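PDB 3M4X: NOL1/NOP2/sun family protein from Enterococcus faecium, which probably methylates ribosomal RNA, as a member of the RsmF-like branch of the NOL1/NOP2/sun methyltransferase family. Local coordinates for residues P170-S173 with G174-D177; I246-L249 with V250-P254; R284-P287 with H288-G292; Q321-K324 with E325-K328. One frame throughout, in Å; residues are numbered along the deposited sequence.

All four contacts are local, each within one unbroken run of chain. They follow in series, with no nesting or crossing. Contact 1 rounds the turn from helix 165-172 into strand 176-182. Contact 2 ends helix 243-252, which packs on strands 228-234 and 295-302. Contact 3 turns the chain at the start of the loop between strands 283-285 and 295-302, beside helix 24-33. These three belong to the methyltransferase region and reach its large mixed sheet. Contact 4 starts helix 324-336 on a separate antiparallel sheet. Its centre lies about 56 Å from that of contact 3. Contacts 2 and 3 come within about 9 Å at their nearest atoms.

Contact 1: residues P170-S173 with G174-D177; sequences PHFS and GFFD
A type II beta turn runs from Phe172 to Phe175, with Ser173 and Gly174 at its corners, and is closed by a hydrogen bond of 3.0 Å from Phe175 N to Phe172 O. Gly174 takes the third position of the turn with positive phi, as is usual in this turn type. Three phenylalanines gather on one side of the bend. Phe172 and Phe175 run side by side, and the edge of Phe172 meets the face of Phe175. This is a T-shaped pair with planes at 64° and Phe172 CD2 3.3 Å from Phe175 CD2. Phe175 reaches it because CG is anti to the backbone N (chi1 179°). Phe176 comes over one face of Phe172, with its CZ 3.6 Å from Phe172 CD2. Their planes are only 28° apart, but the rings are offset so far that little of one lies over the other. Ser173 points away from the cluster, and its OG bonds to Gln307 O. Lys108 makes a cation-pi contact with Phe175, while Phe176 packs on Val134 and Leu110. The aromatic cluster thus sits at the return of a beta-alpha-beta crossover, where helix 165-172 leads into strand 176-182 of a Rossmann-like methyltransferase sheet.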
loop_
_atom_site.group_PDB
_atom_site.type_symbol
_atom_site.label_atom_id
_atom_site.label_comp_id
_atom_site.label_asym_id
_atom_site.label_seq_id
_atom_site.Cartn_x
_atom_site.Cartn_y
_atom_site.Cartn_z
ATOM N N PRO A 170 -4.053 18.532 12.535
ATOM C CA PRO A 170 -4.053 19.954 12.183
ATOM C C PRO A 170 -3.969 20.168 10.673
ATOM O O PRO A 170 -4.566 21.104 10.158
ATOM C CB PRO A 170 -2.798 20.488 12.882
ATOM C CG PRO A 170 -2.601 19.570 14.036
ATOM C CD PRO A 170 -3.048 18.216 13.569
ATOM N N HIS A 171 -3.258 19.295 9.971
ATOM C CA HIS A 171 -3.087 19.435 8.529
ATOM C C HIS A 171 -4.229 18.882 7.680
ATOM O O HIS A 171 -4.390 19.280 6.527
ATOM C CB HIS A 171 -1.783 18.770 8.089
ATOM C CG HIS A 171 -0.572 19.322 8.768
ATOM N ND1 HIS A 171 0.241 20.269 8.184
ATOM C CD2 HIS A 171 -0.045 19.071 9.990
ATOM C CE1 HIS A 171 1.223 20.572 9.014
ATOM N NE2 HIS A 171 1.073 19.860 10.116
ATOM N N PHE A 172 -5.014 17.965 8.238
ATOM C CA PHE A 172 -5.956 17.204 7.419
ATOM C C PHE A 172 -7.357 17.108 8.007
ATOM O O PHE A 172 -8.153 16.249 7.608
ATOM C CB PHE A 172 -5.418 15.795 7.195
ATOM C CG PHE A 172 -4.241 15.735 6.270
ATOM C CD1 PHE A 172 -2.971 15.476 6.756
ATOM C CD2 PHE A 172 -4.408 15.911 4.907
ATOM C CE1 PHE A 172 -1.877 15.397 5.891
ATOM C CE2 PHE A 172 -3.326 15.834 4.039
ATOM C CZ PHE A 172 -2.059 15.581 4.534
ATOM N N SER A 173 -7.645 17.977 8.965
ATOM C CA SER A 173 -8.967 18.035 9.570
ATOM C C SER A 173 -10.049 18.159 8.490
ATOM O O SER A 173 -9.982 19.048 7.637
ATOM C CB SER A 173 -9.044 19.211 10.552
ATOM O OG SER A 173 -10.239 19.164 11.306
ATOM N N GLY A 174 -11.027 17.250 8.527
ATOM C CA GLY A 174 -12.105 17.199 7.545
ATOM C C GLY A 174 -11.718 17.027 6.074
ATOM O O GLY A 174 -12.506 17.359 5.173
ATOM N N PHE A 175 -10.529 16.489 5.825
ATOM C CA PHE A 175 -9.933 16.504 4.478
ATOM C C PHE A 175 -10.302 15.313 3.565
ATOM O O PHE A 175 -10.563 15.496 2.375
ATOM C CB PHE A 175 -8.412 16.638 4.614
ATOM C CG PHE A 175 -7.658 16.641 3.302
ATOM C CD1 PHE A 175 -7.543 17.801 2.548
ATOM C CD2 PHE A 175 -7.009 15.501 2.860
ATOM C CE1 PHE A 175 -6.830 17.807 1.363
ATOM C CE2 PHE A 175 -6.290 15.500 1.681
ATOM C CZ PHE A 175 -6.200 16.653 0.931
ATOM N N PHE A 176 -10.341 14.109 4.128
ATOM C CA PHE A 176 -10.409 12.878 3.340
ATOM C C PHE A 176 -11.793 12.338 3.021
ATOM O O PHE A 176 -12.708 12.358 3.849
ATOM C CB PHE A 176 -9.622 11.760 4.046
ATOM C CG PHE A 176 -8.154 12.034 4.153
ATOM C CD1 PHE A 176 -7.601 12.465 5.341
ATOM C CD2 PHE A 176 -7.329 11.884 3.049
ATOM C CE1 PHE A 176 -6.231 12.731 5.434
ATOM C CE2 PHE A 176 -5.965 12.136 3.128
ATOM C CZ PHE A 176 -5.415 12.552 4.323
ATOM N N ASP A 177 -11.919 11.801 1.818
ATOM C CA ASP A 177 -13.082 10.994 1.454
ATOM C C ASP A 177 -13.077 9.637 2.137
ATOM O O ASP A 177 -14.117 9.028 2.341
ATOM C CB ASP A 177 -13.096 10.742 -0.052
ATOM C CG ASP A 177 -13.308 11.992 -0.839
ATOM O OD1 ASP A 177 -14.444 12.498 -0.799
ATOM O OD2 ASP A 177 -12.346 12.469 -1.490
#

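Contact 2: residues I246-L249 with V250-P254; sequences ISWL and VENYP
Ser247 O takes the shortest sound bond here, from Glu251 N at 2.8 Å. This is the i to i+4 bond of an alpha-helix. Val250 N bonds to Ile246 O at 3.0 Å and continues the same pattern. Beyond this point the ladder weakens. Leu249 O receives only weak bonds, from Asn252 N at 3.3 Å and Tyr253 N at 3.0 Å. Tyr253 is the first residue to leave helical angles, so the weak bonds lie at the helix end. The side chains carry the contact past that end. Trp248 has CG anti to the backbone N (chi1 178°), which swings the indole towards the C-terminal end of the helix. The edge of Tyr253 meets the face of its six-membered ring in a T-shaped pair, with planes at 69°. Tyr253 CE1 is 3.9 Å from Trp248 CH2. On the next position, the methyl Leu249 CD2 lies 4.1 Å from Tyr253 CD1. The tyrosine ring therefore touches both residues. On another flank, Glu251 stretches out beyond CG and bonds through OE2 to Ser275. Ser247 OG is held by Glu243 O and Ser275 N. Helix 243-252 lies on the sheet, with Ile246 and Leu249 packing on strands 228-234 and 295-302. Trp248, Leu249 and Tyr253 also meet helix 205-222.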
loop_
_atom_site.group_PDB
_atom_site.type_symbol
_atom_site.label_atom_id
_atom_site.label_comp_id
_atom_site.label_asym_id
_atom_site.label_seq_id
_atom_site.Cartn_x
_atom_site.Cartn_y
_atom_site.Cartn_z
ATOM N N ILE A 246 -15.989 -1.203 17.194
ATOM C CA ILE A 246 -17.078 -0.724 16.345
ATOM C C ILE A 246 -18.288 -0.189 17.139
ATOM O O ILE A 246 -18.918 0.789 16.739
ATOM C CB ILE A 246 -17.549 -1.797 15.349
ATOM C CG1 ILE A 246 -16.351 -2.403 14.612
ATOM C CG2 ILE A 246 -18.524 -1.191 14.350
ATOM C CD1 ILE A 246 -15.538 -1.374 13.868
ATOM N N SER A 247 -18.615 -0.834 18.258
ATOM C CA SER A 247 -19.694 -0.360 19.119
ATOM C C SER A 247 -19.322 0.999 19.671
ATOM O O SER A 247 -20.098 1.936 19.621
ATOM C CB SER A 247 -19.914 -1.332 20.291
ATOM O OG SER A 247 -20.180 -2.633 19.813
ATOM N N TRP A 248 -18.124 1.075 20.230
ATOM C CA TRP A 248 -17.585 2.312 20.748
ATOM C C TRP A 248 -17.655 3.437 19.705
ATOM O O TRP A 248 -18.070 4.557 20.021
ATOM C CB TRP A 248 -16.145 2.085 21.212
ATOM C CG TRP A 248 -15.484 3.333 21.719
ATOM C CD1 TRP A 248 -15.597 3.869 22.970
ATOM C CD2 TRP A 248 -14.604 4.198 20.986
ATOM N NE1 TRP A 248 -14.843 5.011 23.061
ATOM C CE2 TRP A 248 -14.224 5.240 21.858
ATOM C CE3 TRP A 248 -14.101 4.194 19.675
ATOM C CZ2 TRP A 248 -13.359 6.260 21.472
ATOM C CZ3 TRP A 248 -13.244 5.208 19.289
ATOM C CH2 TRP A 248 -12.888 6.235 20.184
ATOM N N LEU A 249 -17.263 3.141 18.466
ATOM C CA LEU A 249 -17.389 4.118 17.376
ATOM C C LEU A 249 -18.833 4.577 17.190
ATOM O O LEU A 249 -19.106 5.774 17.113
ATOM C CB LEU A 249 -16.862 3.554 16.051
ATOM C CG LEU A 249 -15.349 3.541 15.829
ATOM C CD1 LEU A 249 -14.970 2.828 14.515
ATOM C CD2 LEU A 249 -14.837 4.960 15.839
ATOM N N VAL A 250 -19.750 3.616 17.098
ATOM C CA VAL A 250 -21.164 3.908 16.869
ATOM C C VAL A 250 -21.808 4.655 18.046
ATOM O O VAL A 250 -22.727 5.456 17.861
ATOM C CB VAL A 250 -21.965 2.615 16.587
ATOM C CG1 VAL A 250 -23.475 2.886 16.614
ATOM C CG2 VAL A 250 -21.543 2.006 15.264
ATOM N N GLU A 251 -21.316 4.401 19.251
ATOM C CA GLU A 251 -21.872 5.061 20.426
ATOM C C GLU A 251 -21.377 6.487 20.594
ATOM O O GLU A 251 -22.089 7.341 21.124
ATOM C CB GLU A 251 -21.588 4.240 21.687
ATOM C CG GLU A 251 -22.477 3.012 21.782
ATOM C CD GLU A 251 -21.939 1.948 22.716
ATOM O OE1 GLU A 251 -20.807 2.104 23.222
ATOM O OE2 GLU A 251 -22.647 0.942 22.926
ATOM N N ASN A 252 -20.162 6.753 20.131
ATOM C CA ASN A 252 -19.542 8.032 20.425
ATOM C C ASN A 252 -19.414 8.968 19.227
ATOM O O ASN A 252 -18.967 10.111 19.370
ATOM C CB ASN A 252 -18.200 7.822 21.121
ATOM C CG ASN A 252 -18.356 7.181 22.490
ATOM O OD1 ASN A 252 -18.143 5.978 22.648
ATOM N ND2 ASN A 252 -18.757 7.979 23.483
ATOM N N TYR A 253 -19.822 8.489 18.056
ATOM C CA TYR A 253 -19.722 9.287 16.840
ATOM C C TYR A 253 -20.906 9.101 15.909
ATOM O O TYR A 253 -21.521 8.028 15.866
ATOM C CB TYR A 253 -18.448 8.937 16.090
ATOM C CG TYR A 253 -17.195 9.197 16.868
ATOM C CD1 TYR A 253 -16.638 8.211 17.663
ATOM C CD2 TYR A 253 -16.564 10.428 16.806
ATOM C CE1 TYR A 253 -15.479 8.445 18.372
ATOM C CE2 TYR A 253 -15.402 10.678 17.517
ATOM C CZ TYR A 253 -14.860 9.680 18.294
ATOM O OH TYR A 253 -13.698 9.912 18.995
ATOM N N PRO A 254 -21.233 10.152 15.145
ATOM C CA PRO A 254 -22.312 10.023 14.157
ATOM C C PRO A 254 -21.865 9.164 12.967
ATOM O O PRO A 254 -21.724 9.672 11.853
ATOM C CB PRO A 254 -22.563 11.476 13.714
ATOM C CG PRO A 254 -21.288 12.210 14.021
ATOM C CD PRO A 254 -20.687 11.523 15.224
#

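Contact 3: residues R284-P287 with H288-G292; sequences RIWP and HKDQG
Trp286 and Asp290 form the tight part of this loop through bonds in both directions. Asp290 N bonds to Trp286 O at 2.7 Å, nearly straight at 167°. In return, Trp286 N bonds to Asp290 OD2 at 2.9 Å, using the anti lone pair of that oxygen. Lys289 N also grips Trp286 O, at 3.1 Å. The carbonyl is thus held by two donors, and Ser267 OG helps fix the carboxylate. His288 packs beside Trp286, pointing the same way. Its CG lies between the backbone N and the carbonyl carbon (chi1 64°), which brings His288 CE1 to 3.5 Å from Trp286 CB. The two rings meet obliquely, with planes at 61°. His288 NE2 is bonded to Glu23. The other side is looser and faces solvent. Lys289 touches Trp286 through CB, 3.8 Å from Trp286 CB, while its extended chain leads away. The Gln291 side chain also points outward. Trp286 also meets Phe237, with near-parallel planes, and Phe27, edge to face. The loop follows strand 283-285 and packs on helix 24-33 through Pro287 and His288, before the chain enters strand 295-302.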
loop_
_atom_site.group_PDB
_atom_site.type_symbol
_atom_site.label_atom_id
_atom_site.label_comp_id
_atom_site.label_asym_id
_atom_site.label_seq_id
_atom_site.Cartn_x
_atom_site.Cartn_y
_atom_site.Cartn_z
ATOM N N ARG A 284 -15.579 -11.192 9.490
ATOM C CA ARG A 284 -14.555 -11.962 10.172
ATOM C C ARG A 284 -13.978 -13.018 9.249
ATOM O O ARG A 284 -14.685 -13.627 8.453
ATOM C CB ARG A 284 -15.095 -12.611 11.453
ATOM C CG ARG A 284 -14.985 -11.708 12.678
ATOM C CD ARG A 284 -15.614 -12.360 13.906
ATOM N NE ARG A 284 -15.414 -11.574 15.119
ATOM C CZ ARG A 284 -14.338 -11.648 15.904
ATOM N NH1 ARG A 284 -13.342 -12.482 15.616
ATOM N NH2 ARG A 284 -14.258 -10.881 16.982
ATOM N N ILE A 285 -12.679 -13.227 9.366
ATOM C CA ILE A 285 -12.038 -14.318 8.662
ATOM C C ILE A 285 -11.421 -15.249 9.702
ATOM O O ILE A 285 -10.533 -14.851 10.457
ATOM C CB ILE A 285 -10.998 -13.792 7.643
ATOM C CG1 ILE A 285 -11.715 -13.016 6.537
ATOM C CG2 ILE A 285 -10.204 -14.945 7.039
ATOM C CD1 ILE A 285 -10.806 -12.357 5.563
ATOM N N TRP A 286 -11.940 -16.470 9.764
ATOM C CA TRP A 286 -11.471 -17.476 10.714
ATOM C C TRP A 286 -10.653 -18.524 9.955
ATOM O O TRP A 286 -11.076 -18.991 8.896
ATOM C CB TRP A 286 -12.651 -18.171 11.395
ATOM C CG TRP A 286 -13.519 -17.325 12.326
ATOM C CD1 TRP A 286 -14.756 -16.805 12.051
ATOM C CD2 TRP A 286 -13.235 -16.973 13.692
ATOM N NE1 TRP A 286 -15.244 -16.131 13.148
ATOM C CE2 TRP A 286 -14.334 -16.224 14.169
ATOM C CE3 TRP A 286 -12.161 -17.215 14.555
ATOM C CZ2 TRP A 286 -14.382 -15.708 15.468
ATOM C CZ3 TRP A 286 -12.209 -16.700 15.842
ATOM C CH2 TRP A 286 -13.315 -15.958 16.289
ATOM N N PRO A 287 -9.484 -18.898 10.492
ATOM C CA PRO A 287 -8.563 -19.817 9.802
ATOM C C PRO A 287 -9.150 -21.226 9.635
ATOM O O PRO A 287 -8.806 -21.942 8.701
ATOM C CB PRO A 287 -7.342 -19.871 10.732
ATOM C CG PRO A 287 -7.543 -18.787 11.755
ATOM C CD PRO A 287 -9.003 -18.514 11.829
ATOM N N HIS A 288 -10.023 -21.628 10.544
ATOM C CA HIS A 288 -10.600 -22.961 10.468
ATOM C C HIS A 288 -11.802 -23.024 9.526
ATOM O O HIS A 288 -12.321 -24.102 9.245
ATOM C CB HIS A 288 -10.990 -23.446 11.864
ATOM C CG HIS A 288 -12.061 -22.626 12.518
ATOM N ND1 HIS A 288 -11.836 -21.349 12.995
ATOM C CD2 HIS A 288 -13.357 -22.906 12.785
ATOM C CE1 HIS A 288 -12.952 -20.880 13.523
ATOM N NE2 HIS A 288 -13.889 -21.804 13.411
ATOM N N LYS A 289 -12.211 -21.863 9.022
ATOM C CA LYS A 289 -13.503 -21.700 8.363
ATOM C C LYS A 289 -13.332 -21.109 6.973
ATOM O O LYS A 289 -13.912 -21.588 6.001
ATOM C CB LYS A 289 -14.373 -20.736 9.179
ATOM C CG LYS A 289 -15.670 -21.310 9.711
ATOM C CD LYS A 289 -16.545 -20.181 10.229
ATOM C CE LYS A 289 -17.923 -20.644 10.690
ATOM N NZ LYS A 289 -18.806 -19.469 10.966
ATOM N N ASP A 290 -12.546 -20.038 6.907
ATOM C CA ASP A 290 -12.376 -19.255 5.695
ATOM C C ASP A 290 -10.962 -19.415 5.183
ATOM O O ASP A 290 -10.162 -20.138 5.764
ATOM C CB ASP A 290 -12.623 -17.778 5.987
ATOM C CG ASP A 290 -13.956 -17.531 6.641
ATOM O OD1 ASP A 290 -14.982 -17.937 6.063
ATOM O OD2 ASP A 290 -13.977 -16.937 7.739
ATOM N N GLN A 291 -10.654 -18.724 4.093
ATOM C CA GLN A 291 -9.300 -18.719 3.567
ATOM C C GLN A 291 -8.474 -17.650 4.270
ATOM O O GLN A 291 -8.992 -16.592 4.615
ATOM C CB GLN A 291 -9.324 -18.490 2.058
ATOM C CG GLN A 291 -9.795 -19.709 1.310
ATOM C CD GLN A 291 -9.115 -20.960 1.830
ATOM O OE1 GLN A 291 -7.902 -20.964 2.069
ATOM N NE2 GLN A 291 -9.892 -22.028 2.028
ATOM N N GLY A 292 -7.201 -17.934 4.510
ATOM C CA GLY A 292 -6.317 -16.946 5.094
ATOM C C GLY A 292 -6.125 -17.034 6.595
ATOM O O GLY A 292 -6.710 -17.879 7.273
#

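Contact 4: residues Q321-K324 with E325-K328; sequences QMTK and EQEK
Thr323 is the N-cap residue of helix 324-336. Its backbone N bonds to Gln326 OE1, three residues on, at 2.8 Å, but its own side chain makes no capping bond. Gln326 has CG anti to its carbonyl carbon (chi1 -75°) and is extended beyond it. This shape carries the amide back over the first turn. It crosses Thr323 at about a right angle, with Gln326 CG 3.4 Å from Thr323 CB. The donor lies 39° out of the amide carbonyl plane. Thr323 has an unusual chi1 of -102°, and the very short approach of its CG2 to the helix backbone makes that placement doubtful. Met322, present as selenomethionine, is bent at its last torsion and curls its methyl back to the helix. Met322 CE lies 3.8 Å from Gln326 CB. Both side chains also pack on Val347 and Phe377 of the antiparallel sheet, so the start of the helix packs against it. Glu327 bends at chi2, and its CG lies 4.2 Å from Met322 CB. The first helical bonds follow: Lys328 N reaches Lys324 O at 3.1 Å, and Glu327 N reaches Thr323 O at 2.7 Å.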
loop_
_atom_site.group_PDB
_atom_site.type_symbol
_atom_site.label_atom_id
_atom_site.label_comp_id
_atom_site.label_asym_id
_atom_site.label_seq_id
_atom_site.Cartn_x
_atom_site.Cartn_y
_atom_site.Cartn_z
ATOM N N GLN A 321 10.186 26.738 -6.473
ATOM C CA GLN A 321 10.115 26.858 -7.921
ATOM C C GLN A 321 11.456 26.484 -8.542
ATOM O O GLN A 321 12.514 26.678 -7.938
ATOM C CB GLN A 321 9.742 28.283 -8.325
ATOM C CG GLN A 321 8.647 28.367 -9.376
ATOM C CD GLN A 321 7.264 28.404 -8.760
ATOM O OE1 GLN A 321 6.945 29.308 -7.987
ATOM N NE2 GLN A 321 6.432 27.424 -9.100
HETATM N N MSE A 322 11.412 25.946 -9.756
HETATM C CA MSE A 322 12.636 25.626 -10.473
HETATM C C MSE A 322 13.455 26.872 -10.797
HETATM O O MSE A 322 12.913 27.919 -11.135
HETATM C CB MSE A 322 12.324 24.881 -11.769
HETATM C CG MSE A 322 11.281 23.810 -11.617
HETATM SE SE MSE A 322 11.037 22.823 -13.274
HETATM C CE MSE A 322 12.817 22.110 -13.435
ATOM N N THR A 323 14.766 26.736 -10.667
ATOM C CA THR A 323 15.728 27.688 -11.193
ATOM C C THR A 323 15.429 27.948 -12.673
ATOM O O THR A 323 14.798 27.116 -13.332
ATOM C CB THR A 323 17.147 27.098 -11.029
ATOM O OG1 THR A 323 17.794 27.696 -9.900
ATOM C CG2 THR A 323 17.987 27.296 -12.262
ATOM N N LYS A 324 15.859 29.100 -13.188
ATOM C CA LYS A 324 15.716 29.418 -14.615
ATOM C C LYS A 324 16.350 28.330 -15.470
ATOM O O LYS A 324 15.797 27.907 -16.489
ATOM C CB LYS A 324 16.410 30.746 -14.954
ATOM C CG LYS A 324 15.915 31.974 -14.202
ATOM C CD LYS A 324 16.764 33.197 -14.567
ATOM C CE LYS A 324 16.362 34.418 -13.754
ATOM N NZ LYS A 324 17.332 35.537 -13.896
ATOM N N GLU A 325 17.542 27.913 -15.062
ATOM C CA GLU A 325 18.295 26.894 -15.766
ATOM C C GLU A 325 17.654 25.522 -15.572
ATOM O O GLU A 325 17.671 24.680 -16.475
ATOM C CB GLU A 325 19.732 26.889 -15.252
ATOM C CG GLU A 325 20.518 25.643 -15.595
ATOM C CD GLU A 325 21.988 25.788 -15.263
ATOM O OE1 GLU A 325 22.539 26.894 -15.479
ATOM O OE2 GLU A 325 22.593 24.799 -14.790
ATOM N N GLN A 326 17.083 25.309 -14.389
ATOM C CA GLN A 326 16.409 24.058 -14.075
ATOM C C GLN A 326 15.167 23.930 -14.935
ATOM O O GLN A 326 14.859 22.852 -15.449
ATOM C CB GLN A 326 16.052 23.998 -12.589
ATOM C CG GLN A 326 17.247 23.722 -11.704
ATOM C CD GLN A 326 16.940 23.868 -10.226
ATOM O OE1 GLN A 326 15.867 24.352 -9.834
ATOM N NE2 GLN A 326 17.886 23.449 -9.391
ATOM N N GLU A 327 14.461 25.044 -15.086
ATOM C CA GLU A 327 13.354 25.135 -16.024
ATOM C C GLU A 327 13.818 24.688 -17.400
ATOM O O GLU A 327 13.180 23.859 -18.047
ATOM C CB GLU A 327 12.853 26.573 -16.103
ATOM C CG GLU A 327 11.562 26.841 -15.352
ATOM C CD GLU A 327 10.337 26.424 -16.139
ATOM O OE1 GLU A 327 9.358 27.203 -16.172
ATOM O OE2 GLU A 327 10.360 25.324 -16.733
ATOM N N LYS A 328 14.935 25.251 -17.851
ATOM C CA LYS A 328 15.447 24.939 -19.176
ATOM C C LYS A 328 15.767 23.460 -19.250
ATOM O O LYS A 328 15.245 22.747 -20.101
ATOM C CB LYS A 328 16.696 25.768 -19.498
ATOM C CG LYS A 328 17.475 25.284 -20.722
ATOM C CD LYS A 328 18.640 26.207 -21.054
ATOM C CE LYS A 328 18.148 27.595 -21.443
ATOM N NZ LYS A 328 19.254 28.593 -21.474
#